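PDB 2XHS: nuclear hormone receptor FTZ-F1 from Drosophila melanogaster, which is an orphan-type nuclear receptor of the NR5A group that probably regulates transcription and whose ligand-binding domain binds a peptide of Fushi tarazu. Local coordinates for residues A[30-35]-A[107-112]; A[50-55]-A[233-238]; A[70-75]-A[82-87]; A[88-93]-A[211-216]; A[155-160]-A[204-209]. All coordinates share one frame; numbering follows the deposited sequence.

Interaction 1: A[30-35]-A[107-112]; sequences QLFALL and DETQLN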
# COMPACT_ATOMS: atom_id res chain seq x y z
N GLN A 30 -8.92 11.84 -2.61
CA GLN A 30 -9.08 11.19 -3.86
C GLN A 30 -10.07 10.10 -3.70
O GLN A 30 -10.77 9.79 -4.60
CB GLN A 30 -7.78 10.57 -4.28
CG GLN A 30 -7.03 11.33 -5.30
CD GLN A 30 -5.71 10.71 -5.54
OE1 GLN A 30 -5.49 9.57 -5.18
NE2 GLN A 30 -4.80 11.46 -6.13
N LEU A 31 -10.07 9.45 -2.56
CA LEU A 31 -10.94 8.34 -2.41
C LEU A 31 -12.40 8.67 -2.43
O LEU A 31 -13.15 8.07 -3.14
CB LEU A 31 -10.61 7.64 -1.11
CG LEU A 31 -11.34 6.33 -0.98
CD1 LEU A 31 -11.36 5.93 0.41
CD2 LEU A 31 -12.68 6.62 -1.43
N PHE A 32 -12.81 9.57 -1.58
CA PHE A 32 -14.19 9.96 -1.52
C PHE A 32 -14.62 10.72 -2.74
O PHE A 32 -15.76 10.73 -3.10
CB PHE A 32 -14.50 10.63 -0.21
CG PHE A 32 -14.36 9.72 0.94
CD1 PHE A 32 -15.36 8.87 1.28
CD2 PHE A 32 -13.24 9.69 1.67
CE1 PHE A 32 -15.23 8.04 2.31
CE2 PHE A 32 -13.13 8.85 2.70
CZ PHE A 32 -14.12 8.03 3.01
N ALA A 33 -13.69 11.38 -3.39
CA ALA A 33 -14.03 12.10 -4.58
C ALA A 33 -14.50 11.18 -5.67
O ALA A 33 -15.45 11.47 -6.34
CB ALA A 33 -12.86 12.83 -5.04
N LEU A 34 -13.79 10.10 -5.88
CA LEU A 34 -14.16 9.12 -6.87
C LEU A 34 -15.45 8.50 -6.44
O LEU A 34 -16.36 8.34 -7.21
CB LEU A 34 -13.07 8.08 -6.96
CG LEU A 34 -13.05 6.97 -7.98
CD1 LEU A 34 -11.68 6.54 -8.14
CD2 LEU A 34 -13.79 5.86 -7.44
N LEU A 35 -15.55 8.18 -5.18
CA LEU A 35 -16.74 7.52 -4.72
C LEU A 35 -17.93 8.40 -4.93
O LEU A 35 -18.97 7.93 -5.27
CB LEU A 35 -16.64 7.21 -3.24
CG LEU A 35 -15.99 5.96 -2.69
CD1 LEU A 35 -16.08 6.05 -1.24
CD2 LEU A 35 -16.71 4.78 -3.13
N ASP A 107 -15.08 1.08 8.31
CA ASP A 107 -15.37 -0.10 7.54
C ASP A 107 -16.31 0.09 6.39
O ASP A 107 -16.17 -0.57 5.40
CB ASP A 107 -15.79 -1.22 8.43
CG ASP A 107 -14.72 -1.61 9.33
OD1 ASP A 107 -13.80 -0.83 9.48
OD2 ASP A 107 -14.79 -2.69 9.88
N GLU A 108 -17.27 0.98 6.52
CA GLU A 108 -18.22 1.21 5.47
C GLU A 108 -18.68 2.63 5.48
O GLU A 108 -18.43 3.33 6.39
CB GLU A 108 -19.41 0.30 5.63
CG GLU A 108 -20.11 0.47 6.91
CD GLU A 108 -21.08 -0.62 7.18
OE1 GLU A 108 -20.68 -1.77 7.26
OE2 GLU A 108 -22.27 -0.31 7.32
N THR A 109 -19.32 3.05 4.41
CA THR A 109 -19.82 4.39 4.32
C THR A 109 -21.10 4.39 3.53
O THR A 109 -21.31 3.53 2.74
CB THR A 109 -18.80 5.27 3.67
OG1 THR A 109 -19.24 6.62 3.74
CG2 THR A 109 -18.68 4.93 2.26
N GLN A 110 -21.98 5.34 3.79
CA GLN A 110 -23.22 5.45 3.06
C GLN A 110 -22.92 6.24 1.84
O GLN A 110 -22.31 7.27 1.91
CB GLN A 110 -24.24 6.20 3.89
CG GLN A 110 -25.21 5.34 4.63
CD GLN A 110 -26.39 5.02 3.79
OE1 GLN A 110 -27.16 4.14 4.12
NE2 GLN A 110 -26.54 5.72 2.70
N LEU A 111 -23.37 5.76 0.70
CA LEU A 111 -22.99 6.35 -0.54
C LEU A 111 -23.68 7.58 -1.06
O LEU A 111 -23.23 8.14 -2.03
CB LEU A 111 -23.06 5.30 -1.60
CG LEU A 111 -21.76 4.57 -1.78
CD1 LEU A 111 -21.97 3.61 -2.86
CD2 LEU A 111 -20.73 5.54 -2.15
N ASN A 112 -24.75 8.01 -0.40
CA ASN A 112 -25.51 9.14 -0.88
C ASN A 112 -26.42 8.55 -1.92
O ASN A 112 -27.23 9.24 -2.55
CB ASN A 112 -24.60 10.20 -1.50
CG ASN A 112 -23.85 11.01 -0.46
OD1 ASN A 112 -24.00 10.79 0.74
ND2 ASN A 112 -23.04 11.95 -0.92
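L35 and L111 form the close half of this contact: their CD2 methyls meet at 4.2 Å, where helix 24-39 faces the end of strand 108-110. The CA-CB bond of L35 points at the strand segment, whereas that of L111 does not. In L111, CG lies beside the backbone N, roughly anti to the carbonyl carbon (chi1 -90°), which brings CD2 to the helix all the same. Both leucines are buried, a setting that suits branched apolar side chains, and L35 also packs on F117 of the next strand and on L50 of helix 47-67. The looser half lies one turn back. There the CE1 corner of the partly exposed F32 ring stands 4.5 Å from T109 OG1, obliquely to the ring plane, and no hydrogen bond joins the two segments. Beta-branched threonine suits an extended strand, and its small polar side chain fits a partly exposed place beside F32. A short beta-hairpin laid beside the helices in this way is characteristic of the nuclear receptor ligand-binding domain.

Interaction 2: A[50-55]-A[233-238]; sequences LMCKVL and TLLMEM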
# COMPACT_ATOMS: atom_id res chain seq x y z
N LEU A 50 -16.85 -0.97 -8.41
CA LEU A 50 -16.44 0.26 -7.79
C LEU A 50 -15.19 0.08 -6.99
O LEU A 50 -14.29 0.87 -7.04
CB LEU A 50 -17.54 0.75 -6.89
CG LEU A 50 -17.93 2.22 -6.90
CD1 LEU A 50 -18.69 2.52 -5.68
CD2 LEU A 50 -16.75 3.09 -6.97
N MSE A 51 -15.13 -1.00 -6.26
CA MSE A 51 -14.01 -1.25 -5.43
C MSE A 51 -12.81 -1.32 -6.31
O MSE A 51 -11.78 -0.86 -5.96
CB MSE A 51 -14.19 -2.56 -4.72
CG MSE A 51 -13.15 -2.83 -3.73
SE MSE A 51 -13.10 -4.60 -3.34
CE MSE A 51 -12.16 -5.19 -4.82
N CYS A 52 -12.97 -1.93 -7.46
CA CYS A 52 -11.93 -2.06 -8.44
C CYS A 52 -11.51 -0.74 -8.98
O CYS A 52 -10.38 -0.56 -9.34
CB CYS A 52 -12.33 -2.97 -9.56
SG CYS A 52 -12.24 -4.66 -9.18
N LYS A 53 -12.45 0.16 -9.10
CA LYS A 53 -12.16 1.48 -9.58
C LYS A 53 -11.27 2.20 -8.64
O LYS A 53 -10.40 2.92 -9.03
CB LYS A 53 -13.44 2.24 -9.79
CG LYS A 53 -13.79 2.35 -11.22
CD LYS A 53 -14.97 3.20 -11.44
CE LYS A 53 -16.17 2.37 -11.71
NZ LYS A 53 -17.20 3.16 -12.38
N VAL A 54 -11.54 2.02 -7.37
CA VAL A 54 -10.77 2.64 -6.33
C VAL A 54 -9.39 2.09 -6.35
O VAL A 54 -8.44 2.82 -6.31
CB VAL A 54 -11.36 2.32 -5.00
CG1 VAL A 54 -10.54 2.87 -3.93
CG2 VAL A 54 -12.69 2.90 -4.91
N LEU A 55 -9.28 0.79 -6.43
CA LEU A 55 -8.02 0.13 -6.46
C LEU A 55 -7.24 0.53 -7.66
O LEU A 55 -6.06 0.69 -7.61
CB LEU A 55 -8.24 -1.36 -6.51
CG LEU A 55 -8.84 -2.01 -5.30
CD1 LEU A 55 -9.13 -3.39 -5.62
CD2 LEU A 55 -7.89 -1.95 -4.20
N THR A 233 -8.02 -1.87 -17.57
CA THR A 233 -7.44 -1.16 -16.46
C THR A 233 -6.05 -1.55 -16.09
O THR A 233 -5.60 -2.60 -16.40
CB THR A 233 -8.25 -1.39 -15.26
OG1 THR A 233 -8.05 -2.73 -14.86
CG2 THR A 233 -9.66 -1.23 -15.59
N LEU A 234 -5.39 -0.65 -15.39
CA LEU A 234 -4.08 -0.88 -14.86
C LEU A 234 -4.14 -1.98 -13.85
O LEU A 234 -3.24 -2.76 -13.68
CB LEU A 234 -3.59 0.39 -14.22
CG LEU A 234 -2.26 0.34 -13.54
CD1 LEU A 234 -1.22 -0.04 -14.54
CD2 LEU A 234 -1.98 1.65 -12.97
N LEU A 235 -5.25 -2.05 -13.16
CA LEU A 235 -5.43 -3.05 -12.17
C LEU A 235 -5.36 -4.42 -12.78
O LEU A 235 -4.76 -5.30 -12.23
CB LEU A 235 -6.78 -2.83 -11.52
CG LEU A 235 -6.97 -3.58 -10.24
CD1 LEU A 235 -8.36 -3.91 -10.10
CD2 LEU A 235 -6.16 -4.80 -10.36
N MSE A 236 -5.99 -4.63 -13.91
CA MSE A 236 -5.91 -5.88 -14.61
C MSE A 236 -4.51 -6.11 -15.12
O MSE A 236 -4.00 -7.18 -15.08
CB MSE A 236 -6.90 -5.88 -15.75
CG MSE A 236 -6.89 -7.09 -16.62
SE MSE A 236 -7.68 -8.51 -15.84
CE MSE A 236 -6.30 -9.29 -14.99
N GLU A 237 -3.87 -5.08 -15.60
CA GLU A 237 -2.56 -5.27 -16.13
C GLU A 237 -1.65 -5.74 -15.06
O GLU A 237 -0.84 -6.59 -15.27
CB GLU A 237 -2.06 -3.95 -16.65
CG GLU A 237 -0.62 -3.90 -16.92
CD GLU A 237 -0.24 -2.65 -17.63
OE1 GLU A 237 -0.96 -2.26 -18.52
OE2 GLU A 237 0.79 -2.07 -17.30
N MSE A 238 -1.78 -5.14 -13.91
CA MSE A 238 -0.99 -5.50 -12.77
C MSE A 238 -1.34 -6.89 -12.33
O MSE A 238 -0.50 -7.67 -11.96
CB MSE A 238 -1.26 -4.49 -11.66
CG MSE A 238 -0.05 -4.03 -10.92
SE MSE A 238 1.17 -3.14 -11.98
CE MSE A 238 -0.09 -2.05 -12.80
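L235 reaches C52 and L55 where helix 234-240, the C-terminal activation (AF-2) helix of the nuclear receptor fold, docks on helix 47-67. The apolar contacts converge on one methyl. CD1 of L235 lies 4.1 Å from C52 SG and 4.4 Å from L55 CB, in a buried spot where a leucine is long enough to bridge the two backbones. Its CG is anti to the backbone N (chi1 -166°), which carries the branch across the gap, while C52 offers a small, polarisable sulfur that can lie beside a methyl without crowding it.

Polar interactions fix the start of the same helix. T233 is its N-cap: OG1 accepts from M236 N at 3.0 Å, with an N-H...O angle of 164°. D56 OD1 on helix 47-67 accepts from L235 N, so the first turn is tied to its neighbour as well as capped.

The face turned to the bound peptide is of mixed character. E237 OE2 bonds to the peptide backbone, as the charge-clamp glutamate does in other receptors, and the selenomethionine M238 packs on an apolar peptide side chain. Back at the helix interface, L235 CD1 also lies 4.0 Å from the carbonyl oxygen C52 O.

Interaction 3: A[70-75]-A[82-87]; sequences VFFKDL and KLLQHS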
# COMPACT_ATOMS: atom_id res chain seq x y z
N VAL A 70 13.34 8.28 -4.05
CA VAL A 70 14.73 8.55 -4.23
C VAL A 70 15.40 7.38 -4.88
O VAL A 70 16.24 7.55 -5.74
CB VAL A 70 15.37 8.87 -2.90
CG1 VAL A 70 14.80 7.99 -1.85
CG2 VAL A 70 16.83 8.68 -2.98
N PHE A 71 15.09 6.18 -4.43
CA PHE A 71 15.70 4.99 -4.98
C PHE A 71 15.35 4.63 -6.39
O PHE A 71 16.16 4.16 -7.14
CB PHE A 71 15.40 3.86 -4.07
CG PHE A 71 15.81 4.12 -2.70
CD1 PHE A 71 17.06 3.81 -2.28
CD2 PHE A 71 14.95 4.70 -1.83
CE1 PHE A 71 17.44 4.06 -1.02
CE2 PHE A 71 15.33 4.94 -0.57
CZ PHE A 71 16.57 4.63 -0.17
N PHE A 72 14.10 4.81 -6.74
CA PHE A 72 13.64 4.48 -8.06
C PHE A 72 14.33 5.33 -9.06
O PHE A 72 14.58 4.93 -10.15
CB PHE A 72 12.17 4.72 -8.17
CG PHE A 72 11.37 3.48 -8.13
CD1 PHE A 72 11.57 2.56 -7.17
CD2 PHE A 72 10.40 3.26 -9.05
CE1 PHE A 72 10.85 1.46 -7.14
CE2 PHE A 72 9.69 2.15 -9.00
CZ PHE A 72 9.90 1.26 -8.05
N LYS A 73 14.69 6.52 -8.66
CA LYS A 73 15.22 7.47 -9.59
C LYS A 73 16.44 6.87 -10.24
O LYS A 73 16.73 7.12 -11.39
CB LYS A 73 15.58 8.75 -8.87
CG LYS A 73 14.42 9.36 -8.12
CD LYS A 73 14.66 10.82 -7.83
CE LYS A 73 13.36 11.60 -7.89
NZ LYS A 73 13.43 12.92 -7.22
N ASP A 74 17.14 6.05 -9.50
CA ASP A 74 18.39 5.51 -9.95
C ASP A 74 18.15 4.23 -10.64
O ASP A 74 19.05 3.47 -10.87
CB ASP A 74 19.26 5.26 -8.76
CG ASP A 74 19.51 6.48 -7.98
OD1 ASP A 74 19.05 7.54 -8.43
OD2 ASP A 74 20.18 6.41 -6.95
N LEU A 75 16.92 4.00 -11.03
CA LEU A 75 16.57 2.73 -11.57
C LEU A 75 15.97 2.83 -12.92
O LEU A 75 15.29 3.79 -13.24
CB LEU A 75 15.57 2.09 -10.64
CG LEU A 75 16.22 1.18 -9.64
CD1 LEU A 75 15.18 0.54 -8.83
CD2 LEU A 75 16.95 0.18 -10.42
N LYS A 82 9.23 -4.20 -12.63
CA LYS A 82 9.20 -5.47 -11.97
C LYS A 82 8.96 -5.38 -10.50
O LYS A 82 8.32 -6.21 -9.94
CB LYS A 82 10.51 -6.18 -12.22
CG LYS A 82 10.69 -6.58 -13.64
CD LYS A 82 11.86 -7.49 -13.77
CE LYS A 82 12.36 -7.52 -15.18
NZ LYS A 82 13.61 -6.74 -15.27
N LEU A 83 9.53 -4.38 -9.87
CA LEU A 83 9.36 -4.20 -8.46
C LEU A 83 7.96 -3.86 -8.10
O LEU A 83 7.44 -4.35 -7.16
CB LEU A 83 10.27 -3.10 -7.97
CG LEU A 83 11.74 -3.38 -7.82
CD1 LEU A 83 12.36 -2.11 -7.50
CD2 LEU A 83 11.93 -4.31 -6.72
N LEU A 84 7.37 -2.96 -8.85
CA LEU A 84 6.01 -2.56 -8.67
C LEU A 84 5.06 -3.68 -8.93
O LEU A 84 4.09 -3.83 -8.26
CB LEU A 84 5.70 -1.42 -9.59
CG LEU A 84 6.15 -0.04 -9.22
CD1 LEU A 84 6.12 0.77 -10.44
CD2 LEU A 84 5.21 0.54 -8.26
N GLN A 85 5.33 -4.47 -9.94
CA GLN A 85 4.49 -5.58 -10.29
C GLN A 85 4.44 -6.59 -9.21
O GLN A 85 3.47 -7.24 -9.03
CB GLN A 85 5.00 -6.25 -11.53
CG GLN A 85 4.37 -5.77 -12.78
CD GLN A 85 5.12 -6.15 -13.99
OE1 GLN A 85 4.94 -5.57 -15.03
NE2 GLN A 85 5.96 -7.14 -13.87
N HIS A 86 5.55 -6.78 -8.53
CA HIS A 86 5.63 -7.75 -7.48
C HIS A 86 4.82 -7.47 -6.24
O HIS A 86 4.22 -8.35 -5.68
CB HIS A 86 7.07 -7.91 -7.07
CG HIS A 86 7.33 -9.13 -6.26
ND1 HIS A 86 7.71 -9.08 -4.94
CD2 HIS A 86 7.25 -10.44 -6.57
CE1 HIS A 86 7.87 -10.29 -4.48
NE2 HIS A 86 7.59 -11.14 -5.45
N SER A 87 4.86 -6.25 -5.77
CA SER A 87 4.23 -5.95 -4.53
C SER A 87 3.17 -4.95 -4.53
O SER A 87 3.00 -4.34 -3.55
CB SER A 87 5.25 -5.51 -3.54
OG SER A 87 6.36 -5.04 -4.22
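F72 and L83 meet between the loop that follows helix 47-67 and the helix 77-102, and both belong to the nuclear receptor signature motif, in which F72, L75, D79, Q80, L83 and L84 recur with the spacing F-xx-L-xxx-DQ-xx-LL. The bond from CA to CB of F72 heads toward the helix, and the ring follows it out to two leucines of successive positions. Between the two segments, CB, CG and the CD atoms make no close contact with the helix; CE1, CE2 and CZ do the touching. CE1 lies 3.9 Å from L83 CD1, which approaches obliquely, the ring and the leucine running antiparallel alongside each other. On the other side of the ring end, CE2 is 4.1 Å from L84 CD1, which sits at the edge, near the ring plane, and CZ is 4.1 Å from L84 CG. A rigid ring suits a place that must span the distance between a loop and a helix whose nearest CA atoms, those of F72 and L83, are 9.7 Å apart. Were the ring cut back to an alanine, L83 and L84 would probably lose the partner they share and a gap would open between loop and helix. A66 and L159 also cover F72, and L84 packs in turn on an apolar side chain of the bound peptide, so the ring probably backs the wall of the peptide groove through L84. L75 meets L83 at about a right angle, its CD1 lying 4.1 Å from L83 CD1.

Interaction 4: A[88-93]-A[211-216]; sequences WSDMLV and AMAVRG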
# COMPACT_ATOMS: atom_id res chain seq x y z
N TRP A 88 2.45 -4.73 -5.59
CA TRP A 88 1.42 -3.72 -5.53
C TRP A 88 0.37 -4.11 -4.55
O TRP A 88 -0.16 -3.30 -3.87
CB TRP A 88 0.80 -3.50 -6.89
CG TRP A 88 0.24 -4.69 -7.45
CD1 TRP A 88 0.88 -5.60 -8.16
CD2 TRP A 88 -1.10 -5.11 -7.38
NE1 TRP A 88 0.05 -6.58 -8.53
CE2 TRP A 88 -1.19 -6.30 -8.07
CE3 TRP A 88 -2.24 -4.60 -6.79
CZ2 TRP A 88 -2.35 -6.98 -8.18
CZ3 TRP A 88 -3.38 -5.27 -6.90
CH2 TRP A 88 -3.44 -6.44 -7.60
N SER A 89 0.07 -5.38 -4.53
CA SER A 89 -0.91 -5.92 -3.65
C SER A 89 -0.45 -5.75 -2.26
O SER A 89 -1.21 -5.46 -1.40
CB SER A 89 -1.12 -7.38 -3.94
OG SER A 89 0.09 -7.97 -4.30
N ASP A 90 0.81 -5.95 -2.02
CA ASP A 90 1.34 -5.85 -0.71
C ASP A 90 1.24 -4.49 -0.13
O ASP A 90 0.99 -4.35 1.02
CB ASP A 90 2.78 -6.28 -0.72
CG ASP A 90 2.95 -7.69 -0.36
OD1 ASP A 90 2.63 -8.54 -1.17
OD2 ASP A 90 3.41 -7.96 0.74
N MSE A 91 1.49 -3.48 -0.92
CA MSE A 91 1.36 -2.12 -0.47
C MSE A 91 -0.02 -1.71 -0.15
O MSE A 91 -0.23 -0.97 0.75
CB MSE A 91 1.99 -1.16 -1.42
CG MSE A 91 3.22 -0.53 -0.87
SE MSE A 91 4.62 -0.65 -2.10
CE MSE A 91 3.88 0.01 -3.66
N LEU A 92 -0.99 -2.18 -0.87
CA LEU A 92 -2.32 -1.74 -0.62
C LEU A 92 -2.80 -2.09 0.74
O LEU A 92 -3.50 -1.34 1.35
CB LEU A 92 -3.26 -2.33 -1.63
CG LEU A 92 -3.08 -1.88 -3.05
CD1 LEU A 92 -4.23 -2.35 -3.81
CD2 LEU A 92 -3.03 -0.41 -3.09
N VAL A 93 -2.47 -3.26 1.21
CA VAL A 93 -2.87 -3.71 2.51
C VAL A 93 -2.27 -2.87 3.60
O VAL A 93 -2.94 -2.41 4.48
CB VAL A 93 -2.39 -5.13 2.67
CG1 VAL A 93 -2.67 -5.66 4.01
CG2 VAL A 93 -3.03 -5.98 1.66
N ALA A 211 1.06 -12.82 2.78
CA ALA A 211 0.20 -13.94 2.62
C ALA A 211 -1.18 -13.46 2.31
O ALA A 211 -1.86 -14.00 1.48
CB ALA A 211 0.19 -14.72 3.84
N MSE A 212 -1.61 -12.41 2.99
CA MSE A 212 -2.91 -11.85 2.76
C MSE A 212 -3.07 -11.34 1.37
O MSE A 212 -4.11 -11.42 0.82
CB MSE A 212 -3.12 -10.67 3.67
CG MSE A 212 -3.89 -10.93 4.90
SE MSE A 212 -4.32 -9.27 5.58
CE MSE A 212 -5.36 -8.74 4.15
N ALA A 213 -2.03 -10.74 0.84
CA ALA A 213 -2.04 -10.16 -0.49
C ALA A 213 -2.21 -11.18 -1.54
O ALA A 213 -2.77 -10.95 -2.58
CB ALA A 213 -0.80 -9.45 -0.72
N VAL A 214 -1.63 -12.32 -1.30
CA VAL A 214 -1.70 -13.38 -2.25
C VAL A 214 -3.09 -13.87 -2.41
O VAL A 214 -3.54 -14.11 -3.49
CB VAL A 214 -0.85 -14.49 -1.80
CG1 VAL A 214 -1.09 -15.64 -2.64
CG2 VAL A 214 0.53 -14.08 -1.92
N ARG A 215 -3.79 -14.04 -1.32
CA ARG A 215 -5.11 -14.56 -1.40
C ARG A 215 -5.87 -13.57 -2.17
O ARG A 215 -6.64 -13.90 -3.03
CB ARG A 215 -5.69 -14.66 -0.01
CG ARG A 215 -5.29 -15.86 0.75
CD ARG A 215 -6.31 -16.97 0.62
NE ARG A 215 -7.21 -17.05 1.77
CZ ARG A 215 -8.53 -16.94 1.69
NH1 ARG A 215 -9.12 -16.76 0.52
NH2 ARG A 215 -9.26 -17.01 2.79
N GLY A 216 -5.65 -12.33 -1.84
CA GLY A 216 -6.36 -11.23 -2.43
C GLY A 216 -6.16 -11.06 -3.89
O GLY A 216 -7.09 -10.83 -4.60
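D90 OD1 has two neighbours of opposite character: H210 ND1, to which it is hydrogen-bonded, and the CB methyl of A213, 3.6 Å away. The site lies in the alpha-helical sandwich of the nuclear receptor ligand-binding domain, where helix 77-102 crosses helix 198-224. Over the two short segments the axes approach to 8.5 Å, with 114° between their directions. A buried carboxylate is costly, and the bond to the histidine probably repays much of that cost and helps to hold the carboxylate in its orientation.

Small residues let the helices come so close. S89 and A213 have CA atoms 5.4 Å apart, and S89 CB touches A213 CB at 3.8 Å, a spacing that a longer side chain at either position would resist. S89 keeps its polar end satisfied through E217, which takes part in a hydrogen bond with OG. A chi1 of 36° sets OG roughly between the backbone N and the carbonyl carbon, which places it where it bonds to E217 of helix 198-224, while the serine CB covers a face of the W88 ring.

Further along, the character becomes purely apolar. V93, a beta-branched residue with little freedom to turn, meets the flexible chain of the selenomethionine M212, which bends at chi3 (64°), bringing CE to V93. F134 covers both side chains, and M212 CE stops 4.1 Å from V93 CG1.

Interaction 5: A[155-160]-A[204-209]; sequences KFLILL and NILPEI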
# COMPACT_ATOMS: atom_id res chain seq x y z
N LYS A 155 7.10 0.40 3.73
CA LYS A 155 6.70 0.48 2.35
C LYS A 155 7.86 0.28 1.42
O LYS A 155 7.77 -0.42 0.46
CB LYS A 155 6.07 1.82 2.12
CG LYS A 155 4.70 1.72 1.59
CD LYS A 155 4.21 2.98 1.04
CE LYS A 155 3.23 2.67 -0.03
NZ LYS A 155 2.68 3.88 -0.61
N PHE A 156 8.95 0.94 1.71
CA PHE A 156 10.15 0.77 0.96
C PHE A 156 10.68 -0.60 1.13
O PHE A 156 11.23 -1.17 0.24
CB PHE A 156 11.18 1.74 1.43
CG PHE A 156 10.96 3.10 0.95
CD1 PHE A 156 11.26 3.44 -0.33
CD2 PHE A 156 10.45 4.05 1.77
CE1 PHE A 156 11.05 4.68 -0.77
CE2 PHE A 156 10.23 5.29 1.32
CZ PHE A 156 10.53 5.60 0.06
N LEU A 157 10.54 -1.14 2.31
CA LEU A 157 11.05 -2.43 2.53
C LEU A 157 10.32 -3.35 1.65
O LEU A 157 10.88 -4.24 1.08
CB LEU A 157 10.82 -2.82 3.96
CG LEU A 157 11.88 -2.23 4.83
CD1 LEU A 157 11.87 -2.87 6.11
CD2 LEU A 157 13.15 -2.46 4.17
N ILE A 158 9.03 -3.17 1.57
CA ILE A 158 8.24 -4.03 0.73
C ILE A 158 8.59 -3.85 -0.71
O ILE A 158 8.76 -4.79 -1.41
CB ILE A 158 6.80 -3.66 0.88
CG1 ILE A 158 6.37 -3.94 2.29
CG2 ILE A 158 5.96 -4.42 -0.01
CD1 ILE A 158 4.93 -3.75 2.50
N LEU A 159 8.63 -2.62 -1.15
CA LEU A 159 8.93 -2.29 -2.51
C LEU A 159 10.31 -2.62 -2.96
O LEU A 159 10.52 -3.13 -4.01
CB LEU A 159 8.75 -0.80 -2.68
CG LEU A 159 8.94 -0.21 -4.05
CD1 LEU A 159 7.77 -0.45 -4.86
CD2 LEU A 159 9.13 1.22 -3.91
N LEU A 160 11.28 -2.26 -2.17
CA LEU A 160 12.65 -2.47 -2.54
C LEU A 160 13.11 -3.82 -2.14
O LEU A 160 13.88 -3.95 -1.24
CB LEU A 160 13.50 -1.44 -1.84
CG LEU A 160 13.34 -0.07 -2.43
CD1 LEU A 160 14.19 0.86 -1.69
CD2 LEU A 160 13.79 -0.17 -3.80
N ASN A 204 8.55 -8.65 11.09
CA ASN A 204 7.92 -9.93 11.01
C ASN A 204 6.59 -9.95 10.36
O ASN A 204 6.13 -10.96 9.93
CB ASN A 204 7.82 -10.52 12.38
CG ASN A 204 9.09 -11.10 12.84
OD1 ASN A 204 9.88 -11.57 12.06
ND2 ASN A 204 9.28 -11.10 14.12
N ILE A 205 5.93 -8.82 10.38
CA ILE A 205 4.63 -8.62 9.79
C ILE A 205 4.63 -8.68 8.29
O ILE A 205 3.69 -9.09 7.68
CB ILE A 205 4.04 -7.34 10.25
CG1 ILE A 205 4.02 -7.32 11.75
CG2 ILE A 205 2.63 -7.30 9.93
CD1 ILE A 205 2.76 -7.81 12.27
N LEU A 206 5.71 -8.29 7.68
CA LEU A 206 5.68 -8.17 6.27
C LEU A 206 5.34 -9.46 5.59
O LEU A 206 4.64 -9.47 4.63
CB LEU A 206 7.02 -7.65 5.78
CG LEU A 206 7.24 -6.20 6.19
CD1 LEU A 206 8.52 -5.73 5.69
CD2 LEU A 206 6.21 -5.38 5.62
N PRO A 207 5.86 -10.54 6.10
CA PRO A 207 5.59 -11.84 5.55
C PRO A 207 4.15 -12.19 5.68
O PRO A 207 3.61 -12.81 4.81
CB PRO A 207 6.41 -12.73 6.44
CG PRO A 207 7.26 -11.89 7.20
CD PRO A 207 7.12 -10.52 6.81
N GLU A 208 3.57 -11.83 6.80
CA GLU A 208 2.19 -12.09 7.07
C GLU A 208 1.31 -11.33 6.16
O GLU A 208 0.34 -11.82 5.69
CB GLU A 208 1.88 -11.69 8.48
CG GLU A 208 2.81 -12.26 9.49
CD GLU A 208 2.22 -12.29 10.85
OE1 GLU A 208 1.10 -12.76 10.98
OE2 GLU A 208 2.88 -11.89 11.79
N ILE A 209 1.66 -10.09 5.94
CA ILE A 209 0.91 -9.24 5.08
C ILE A 209 0.91 -9.79 3.71
O ILE A 209 -0.06 -9.72 3.03
CB ILE A 209 1.56 -7.93 4.93
CG1 ILE A 209 1.24 -7.05 6.10
CG2 ILE A 209 1.08 -7.29 3.71
CD1 ILE A 209 1.81 -5.75 5.96
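I158 and L206 cross obliquely, and the two methyls of the leucine divide the contact between them. CD2 of L206 lies against the outer end of the isoleucine, 3.6 Å from I158 CG1 and 3.7 Å from I158 CD1. Its CD1 turns to the preceding residue and rests 4.1 Å from L157 CB. The fork of L206 therefore spans two consecutive residues of helix 148-159, a task suited to a leucine, whose branch point, CG, is set off from the backbone by CB. I158 runs out to meet it because CG1 is anti to the carbonyl carbon (chi1 -64°), although its CA-CB bond does not point there. No hydrogen bond crosses between the segments, so the fit of methyls and methylenes carries the contact. Around it, I158 also packs on S87 and D90 of helix 77-102, L157 on H177, V180 and Q181 of helix 170-191, and I205 on L137 of helix 135-143, which places the pair at a junction of five helices in the layered helical sandwich of the nuclear receptor ligand-binding domain.

Overall arrangement
Interactions 2, 3 and 4 are buried, whereas 1 and 5 are only partly so. Interactions 3 and 4 share helix 77-102, and 4 and 5 share helix 198-224, so these three form a connected cluster, 3 and 5 also touching directly. Interaction 4 lies nearest the centre of the chain and brings in buried polar groups. The contacts across the segments of 2, 3 and 5 are apolar, but 2 and 3 also border the bound peptide. Interaction 1 ties the hairpin to helix 24-39 at one end, about 30 Å from interaction 3 between centres. It joins the rest through L35 and L50, while L55 and L92 link interaction 2 to interaction 4.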